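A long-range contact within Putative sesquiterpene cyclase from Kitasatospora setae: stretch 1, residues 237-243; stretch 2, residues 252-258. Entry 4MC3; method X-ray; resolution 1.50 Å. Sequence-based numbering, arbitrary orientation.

Stretch 1 237-243: NAVTIIR
Stretch 2 252-258: EAVDQVA

Two helices of one chain pack here mainly through apolar side chains; no hydrogen bond crosses between them. Residues 238-243 and 252-258 are helical, with phi near -60° and psi between -36° and -52°. Asn-237 precedes the first helix as its N-cap, at phi/psi -159/131. Its chi1 is t, and Asn-237 OD1 accepts from Val-239 N at 2.9 Å, a capping bond for an amide in the first turn of the helix. The next turn closes normally, with Arg-243 N to Val-239 O at 2.9 Å. In the second helix, Val-257 N bonds to Ala-253 O at 3.0 Å.

The axes approach to 8.5 Å, and their N-to-C directions differ by 120°. The CA atoms come nearest at Arg-243 and Ala-253, 5.3 Å apart. The contact buries 326 Å² in total.

Ile-242 covers the most surface in the first stretch. Its CB points toward the second helix, with chi1 m and chi2 t. Ile-242 CD1 lies 3.8 Å from Val-257 CG2, while Ile-242 CG2 lies 4.2 Å from Ala-253 CB.

Val-239, one turn earlier, points sideways with chi1 t. Its two methyls divide their nearest contacts. Val-239 CG1 meets Ala-253 CB and Val-254 CG2, each at 3.9 Å, and Val-239 CG2 meets Val-257 CG2 at 3.8 Å. Val-239, Val-254, Ala-253 and Val-257 are buried, so these methyl contacts are van der Waals packing that keeps apolar surface from water.

Ala-253 points its methyl at the first helix backbone. Ala-253 CB is 3.5 Å from Val-239 O and 3.8 Å from Arg-243 N. The small side chain fits this close approach. Val-257, one turn on, has chi1 t and points toward the first helix; Val-257 CG2 also reaches Ala-238 CB at 4.0 Å. Arg-243 touches Ala-253 near its base, Arg-243 CB to Ala-253 CB 3.9 Å, and its end leads away.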

ATOM      1  N   ASN A 237       0.995  13.641  -9.277  1.00 30.74           N
ATOM      2  CA  ASN A 237       2.175  12.880  -9.697  1.00 26.12           C
ATOM      3  C   ASN A 237       3.336  13.790  -9.394  1.00 24.60           C
ATOM      4  O   ASN A 237       3.348  14.951  -9.789  1.00 25.85           O
ATOM      5  CB  ASN A 237       2.075  12.541 -11.170  1.00 27.96           C
ATOM      6  CG  ASN A 237       3.215  11.687 -11.679  1.00 28.34           C
ATOM      7  OD1 ASN A 237       4.368  12.081 -11.652  1.00 30.26           O
ATOM      8  ND2 ASN A 237       2.869  10.495 -12.197  1.00 28.91           N
ATOM      9  N   ALA A 238       4.333  13.257  -8.722  1.00 22.56           N
ATOM     10  CA  ALA A 238       5.457  14.076  -8.282  1.00 21.81           C
ATOM     11  C   ALA A 238       6.198  14.678  -9.479  1.00 22.37           C
ATOM     12  O   ALA A 238       6.733  15.774  -9.391  1.00 24.01           O
ATOM     13  CB  ALA A 238       6.415  13.251  -7.435  1.00 23.37           C
ATOM     14  N   VAL A 239       6.294  13.939 -10.573  1.00 22.91           N
ATOM     15  CA  VAL A 239       6.981  14.440 -11.756  1.00 25.61           C
ATOM     16  C   VAL A 239       6.306  15.710 -12.252  1.00 26.01           C
ATOM     17  O   VAL A 239       6.934  16.760 -12.454  1.00 28.20           O
ATOM     18  CB  VAL A 239       7.041  13.403 -12.863  1.00 27.92           C
ATOM     19  CG1 VAL A 239       7.710  14.025 -14.094  1.00 29.72           C
ATOM     20  CG2 VAL A 239       7.804  12.177 -12.427  1.00 28.57           C
ATOM     21  N   THR A 240       5.016  15.602 -12.432  1.00 25.58           N
ATOM     22  CA  THR A 240       4.193  16.722 -12.899  1.00 28.88           C
ATOM     23  C   THR A 240       4.248  17.905 -11.948  1.00 27.76           C
ATOM     24  O   THR A 240       4.302  19.036 -12.379  1.00 28.43           O
ATOM     25  CB  THR A 240       2.735  16.238 -13.092  1.00 31.83           C
ATOM     26  OG1 THR A 240       2.784  15.122 -13.980  1.00 35.59           O
ATOM     27  CG2 THR A 240       1.852  17.320 -13.656  1.00 38.28           C
ATOM     28  N   ILE A 241       4.161  17.634 -10.649  1.00 26.36           N
ATOM     29  CA  ILE A 241       4.156  18.671  -9.641  1.00 25.31           C
ATOM     30  C   ILE A 241       5.444  19.499  -9.713  1.00 25.76           C
ATOM     31  O   ILE A 241       5.402  20.738  -9.635  1.00 29.25           O
ATOM     32  CB  ILE A 241       3.919  18.083  -8.250  1.00 25.31           C
ATOM     33  CG1 ILE A 241       2.445  17.631  -8.128  1.00 26.63           C
ATOM     34  CG2 ILE A 241       4.269  19.075  -7.168  1.00 29.51           C
ATOM     35  CD1 ILE A 241       2.159  16.698  -6.955  1.00 26.22           C
ATOM     36  N   ILE A 242       6.573  18.826  -9.823  1.00 24.54           N
ATOM     37  CA  ILE A 242       7.886  19.505  -9.936  1.00 25.55           C
ATOM     38  C   ILE A 242       7.972  20.275 -11.260  1.00 29.04           C
ATOM     39  O   ILE A 242       8.325  21.465 -11.268  1.00 32.35           O
ATOM     40  CB  ILE A 242       9.059  18.522  -9.765  1.00 26.41           C
ATOM     41  CG1 ILE A 242       9.056  17.974  -8.312  1.00 26.38           C
ATOM     42  CG2 ILE A 242      10.401  19.171 -10.132  1.00 28.09           C
ATOM     43  CD1 ILE A 242       9.988  16.802  -8.097  1.00 31.15           C
ATOM     44  N   ARG A 243       7.645  19.606 -12.371  1.00 28.56           N
ATOM     45  CA  ARG A 243       7.676  20.235 -13.684  1.00 31.96           C
ATOM     46  C   ARG A 243       6.837  21.514 -13.728  1.00 32.86           C
ATOM     47  O   ARG A 243       7.308  22.545 -14.227  1.00 34.55           O
ATOM     48  CB  ARG A 243       7.186  19.242 -14.758  1.00 34.53           C
ATOM     49  CG  ARG A 243       7.430  19.672 -16.204  1.00 45.46           C
ATOM     50  CD  ARG A 243       6.839  18.660 -17.165  1.00 53.08           C
ATOM     51  NE  ARG A 243       5.408  18.421 -16.941  1.00 67.93           N
ATOM     52  CZ  ARG A 243       4.423  19.241 -17.313  1.00 76.85           C
ATOM     53  NH1 ARG A 243       4.688  20.386 -17.938  1.00 81.20           N
ATOM     54  NH2 ARG A 243       3.158  18.910 -17.054  1.00 67.86           N
ATOM     55  N   GLU A 252      14.151  16.710 -16.737  1.00 40.32           N
ATOM     56  CA  GLU A 252      14.678  17.375 -15.572  1.00 38.76           C
ATOM     57  C   GLU A 252      13.802  17.071 -14.344  1.00 36.09           C
ATOM     58  O   GLU A 252      14.313  16.865 -13.270  1.00 34.86           O
ATOM     59  CB  GLU A 252      14.783  18.874 -15.788  1.00 41.51           C
ATOM     60  CG  GLU A 252      15.957  19.243 -16.704  1.00 46.76           C
ATOM     61  CD  GLU A 252      15.934  20.690 -17.183  1.00 50.45           C
ATOM     62  OE1 GLU A 252      14.829  21.252 -17.425  1.00 52.01           O
ATOM     63  OE2 GLU A 252      17.040  21.260 -17.330  1.00 58.49           O
ATOM     64  N   ALA A 253      12.490  17.068 -14.509  1.00 32.60           N
ATOM     65  CA  ALA A 253      11.602  16.744 -13.380  1.00 27.81           C
ATOM     66  C   ALA A 253      11.756  15.279 -12.952  1.00 31.49           C
ATOM     67  O   ALA A 253      11.740  14.970 -11.750  1.00 32.29           O
ATOM     68  CB  ALA A 253      10.180  17.052 -13.714  1.00 28.86           C
ATOM     69  N   VAL A 254      11.863  14.382 -13.931  1.00 32.58           N
ATOM     70  CA  VAL A 254      12.121  12.968 -13.684  1.00 31.77           C
ATOM     71  C   VAL A 254      13.412  12.783 -12.911  1.00 35.38           C
ATOM     72  O   VAL A 254      13.479  11.968 -11.958  1.00 32.72           O
ATOM     73  CB  VAL A 254      12.149  12.135 -14.989  1.00 35.12           C
ATOM     74  CG1 VAL A 254      12.751  10.744 -14.761  1.00 35.64           C
ATOM     75  CG2 VAL A 254      10.743  12.000 -15.541  1.00 38.64           C
ATOM     76  N   ASP A 255      14.450  13.489 -13.323  1.00 34.37           N
ATOM     77  CA  ASP A 255      15.747  13.328 -12.668  1.00 33.91           C
ATOM     78  C   ASP A 255      15.675  13.782 -11.212  1.00 35.07           C
ATOM     79  O   ASP A 255      16.286  13.195 -10.338  1.00 33.60           O
ATOM     80  CB  ASP A 255      16.833  14.107 -13.427  1.00 42.69           C
ATOM     81  CG  ASP A 255      17.096  13.565 -14.847  1.00 56.60           C
ATOM     82  OD1 ASP A 255      16.598  12.462 -15.183  1.00 52.29           O
ATOM     83  OD2 ASP A 255      17.819  14.244 -15.630  1.00 57.92           O
ATOM     84  N   GLN A 256      14.904  14.821 -10.951  1.00 33.09           N
ATOM     85  CA  GLN A 256      14.685  15.288  -9.598  1.00 30.56           C
ATOM     86  C   GLN A 256      13.885  14.295  -8.731  1.00 28.47           C
ATOM     87  O   GLN A 256      14.169  14.149  -7.531  1.00 29.22           O
ATOM     88  CB  GLN A 256      14.045  16.649  -9.627  1.00 31.97           C
ATOM     89  CG  GLN A 256      15.034  17.676 -10.192  1.00 39.27           C
ATOM     90  CD  GLN A 256      14.439  19.052 -10.318  1.00 43.17           C
ATOM     91  OE1 GLN A 256      14.015  19.476 -11.414  1.00 46.52           O
ATOM     92  NE2 GLN A 256      14.351  19.742  -9.197  1.00 38.91           N
ATOM     93  N   VAL A 257      12.886  13.644  -9.329  1.00 25.93           N
ATOM     94  CA  VAL A 257      12.168  12.582  -8.629  1.00 25.11           C
ATOM     95  C   VAL A 257      13.129  11.401  -8.331  1.00 27.45           C
ATOM     96  O   VAL A 257      13.078  10.833  -7.229  1.00 25.55           O
ATOM     97  CB  VAL A 257      10.896  12.141  -9.373  1.00 25.05           C
ATOM     98  CG1 VAL A 257      10.302  10.889  -8.733  1.00 25.29           C
ATOM     99  CG2 VAL A 257       9.885  13.273  -9.420  1.00 26.63           C
ATOM    100  N   ALA A 258      14.018  11.062  -9.278  1.00 27.85           N
ATOM    101  CA  ALA A 258      15.037  10.015  -9.043  1.00 29.24           C
ATOM    102  C   ALA A 258      15.898  10.345  -7.821  1.00 29.94           C
ATOM    103  O   ALA A 258      16.261   9.463  -7.036  1.00 30.64           O
ATOM    104  CB  ALA A 258      15.922   9.821 -10.279  1.00 34.65           C
TER